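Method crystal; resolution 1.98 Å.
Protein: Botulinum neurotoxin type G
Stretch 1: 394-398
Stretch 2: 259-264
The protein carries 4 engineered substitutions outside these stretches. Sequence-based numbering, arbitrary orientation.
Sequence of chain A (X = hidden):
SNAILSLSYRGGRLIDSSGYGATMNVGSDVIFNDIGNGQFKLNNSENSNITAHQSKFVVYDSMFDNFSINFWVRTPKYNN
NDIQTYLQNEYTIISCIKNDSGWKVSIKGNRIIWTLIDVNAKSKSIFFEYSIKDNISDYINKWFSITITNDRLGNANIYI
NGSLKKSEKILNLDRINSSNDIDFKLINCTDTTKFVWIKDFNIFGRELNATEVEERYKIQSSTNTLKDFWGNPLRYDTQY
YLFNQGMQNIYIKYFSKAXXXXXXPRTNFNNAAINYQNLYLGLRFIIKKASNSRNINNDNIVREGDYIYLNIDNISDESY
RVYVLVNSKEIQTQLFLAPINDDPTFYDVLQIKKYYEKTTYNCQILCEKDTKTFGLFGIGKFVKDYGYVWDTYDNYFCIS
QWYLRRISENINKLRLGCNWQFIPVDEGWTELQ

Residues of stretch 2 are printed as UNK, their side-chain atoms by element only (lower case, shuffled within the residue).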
# COMPACT_ATOMS: atom_id res chain seq x y z
N ASP A 394 -23.44 11.14 19.30
CA ASP A 394 -22.43 11.31 18.26
C ASP A 394 -21.40 10.19 18.32
O ASP A 394 -21.34 9.44 19.29
CB ASP A 394 -21.71 12.65 18.42
CG ASP A 394 -22.62 13.83 18.15
OD1 ASP A 394 -23.37 14.23 19.07
OD2 ASP A 394 -22.58 14.37 17.02
N ASN A 395 -20.60 10.09 17.26
CA ASN A 395 -19.59 9.04 17.17
C ASN A 395 -18.23 9.62 17.56
O ASN A 395 -17.83 10.65 17.05
CB ASN A 395 -19.56 8.46 15.74
CG ASN A 395 -20.83 7.71 15.40
OD1 ASN A 395 -21.47 7.16 16.30
ND2 ASN A 395 -21.20 7.68 14.13
N TYR A 396 -17.55 8.95 18.49
CA TYR A 396 -16.30 9.47 19.05
C TYR A 396 -15.16 8.47 18.94
O TYR A 396 -15.39 7.26 19.03
CB TYR A 396 -16.48 9.82 20.53
CG TYR A 396 -17.34 11.04 20.76
CD1 TYR A 396 -16.78 12.31 20.78
CD2 TYR A 396 -18.71 10.92 20.96
CE1 TYR A 396 -17.56 13.43 20.99
CE2 TYR A 396 -19.50 12.03 21.18
CZ TYR A 396 -18.91 13.29 21.19
OH TYR A 396 -19.69 14.40 21.40
N PHE A 397 -13.96 8.99 18.73
CA PHE A 397 -12.69 8.27 18.89
C PHE A 397 -12.69 7.73 20.32
O PHE A 397 -12.73 8.50 21.27
CB PHE A 397 -11.56 9.29 18.69
CG PHE A 397 -10.16 8.70 18.53
CD1 PHE A 397 -9.95 7.45 17.96
CD2 PHE A 397 -9.05 9.46 18.91
CE1 PHE A 397 -8.65 6.95 17.80
CE2 PHE A 397 -7.75 8.98 18.75
CZ PHE A 397 -7.55 7.72 18.19
N CYS A 398 -12.67 6.41 20.48
CA CYS A 398 -12.83 5.83 21.81
C CYS A 398 -11.95 4.60 21.97
O CYS A 398 -11.30 4.16 21.02
CB CYS A 398 -14.30 5.42 22.04
SG CYS A 398 -14.79 3.97 21.07
N UNK A 259 -12.37 17.99 24.57
CA UNK A 259 -11.06 17.32 24.61
C UNK A 259 -11.16 15.92 23.99
O UNK A 259 -10.60 14.97 24.53
c UNK A 259 -10.58 17.19 26.07
o UNK A 259 -10.36 18.45 26.70
N UNK A 260 -11.90 15.79 22.88
CA UNK A 260 -12.11 14.49 22.25
C UNK A 260 -11.95 14.54 20.74
O UNK A 260 -11.87 15.62 20.15
c UNK A 260 -13.51 13.95 22.56
c UNK A 260 -15.41 13.22 26.16
s UNK A 260 -15.49 13.35 24.38
c UNK A 260 -13.75 13.69 24.03
N UNK A 261 -11.94 13.36 20.12
CA UNK A 261 -12.02 13.25 18.67
C UNK A 261 -13.43 12.86 18.28
O UNK A 261 -13.96 11.87 18.78
N UNK A 262 -14.05 13.65 17.40
CA UNK A 262 -15.37 13.33 16.88
C UNK A 262 -15.19 13.02 15.40
O UNK A 262 -14.20 13.42 14.80
c UNK A 262 -16.32 14.52 17.05
o UNK A 262 -16.27 18.09 16.04
c UNK A 262 -15.70 15.83 16.53
o UNK A 262 -17.67 16.97 17.33
c UNK A 262 -16.62 17.05 16.64
N UNK A 263 -16.13 12.29 14.80
CA UNK A 263 -16.04 12.06 13.36
C UNK A 263 -16.53 13.28 12.59
O UNK A 263 -17.32 14.07 13.11
c UNK A 263 -16.81 10.80 12.91
c UNK A 263 -16.28 9.55 13.64
o UNK A 263 -18.20 10.97 13.18
N UNK A 264 -16.05 13.44 11.37
CA UNK A 264 -16.60 14.40 10.43
C UNK A 264 -16.52 13.76 9.05
O UNK A 264 -15.62 12.96 8.79
c UNK A 264 -15.81 15.71 10.47
O HOH W 1 -12.11 11.12 21.83
O HOH W 2 -19.80 8.90 11.89

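Position 259 carries one carbon followed by one oxygen, lies in the loop before the strand and touches nothing on stretch 1. This short hydroxyl-bearing chain makes it Ser259, and the contact places no demand on it.

At position 260 the side chain is unbranched: two carbons, a sulfur, then a terminal carbon, with the sulfur against the ring of Tyr396. This is the thioether of Met260. Its CB points toward stretch 1, and chi1 is m with chi2 and chi3 both t, so the extended chain runs past the ring of Tyr396. SD lies 4.0 Å from Tyr396 CD1 and 4.5 Å from the ring centroid, approaching obliquely. A flexible, polarizable thioether suits such an aromatic neighbour.

Position 261 has no side-chain atoms, and its backbone lies against Tyr396 and Phe397; it is therefore Gly261. The place is tight: an ideal CB here would lie 3.0 Å from Phe397 CB. With no side chain in the way, the backbones come close, and Gly261 O accepts a hydrogen bond from Phe397 N at 2.9 Å. The same Gly261 O lies 3.4 Å from Tyr396 CA, a CA-H...O contact.

Position 262 shows three carbons in a row, the first beside the ring of Tyr396 and the third carrying two oxygens. A carboxylate at the end of this chain identifies Glu262. Its CB points sideways and lies 4.3 Å from Tyr396 CE1, so the aliphatic base of the chain borders the ring while the partly exposed residue can leave its charged end unpaired with stretch 1.

At position 263 one carbon carries both an oxygen and a second carbon, and the oxygen lies near Asn395 CB. That beta-branched pattern fits Thr263, a residue well suited to a strand. Its OG1 is 3.8 Å from Asn395 CB, and a water bridges the two side chains, 2.9 Å from Thr263 OG1 and accepting from Asn395 ND2 at 2.9 Å. The backbone contributes as well: Thr263 N donates to Asn395 O at 3.3 Å.

Position 264 has a single side-chain carbon, beyond reach of stretch 1, which makes it Ala264.

The contact is thus a short backbone pairing between strands running at 131° to each other, with a single bridge at Tyr396 and Glu262, whose CA atoms are 4.5 Å apart. The two direct hydrogen bonds join the residues next to this pair. Beyond them, a second water extends the pairing by accepting from Gly261 N at 2.8 Å and donating to Phe397 O at 2.7 Å. Side chains add the packing of Met260 and Glu262 around Tyr396, and the water bridge between Asn395 and Thr263.

Stretch 2 259-264: SMGETA
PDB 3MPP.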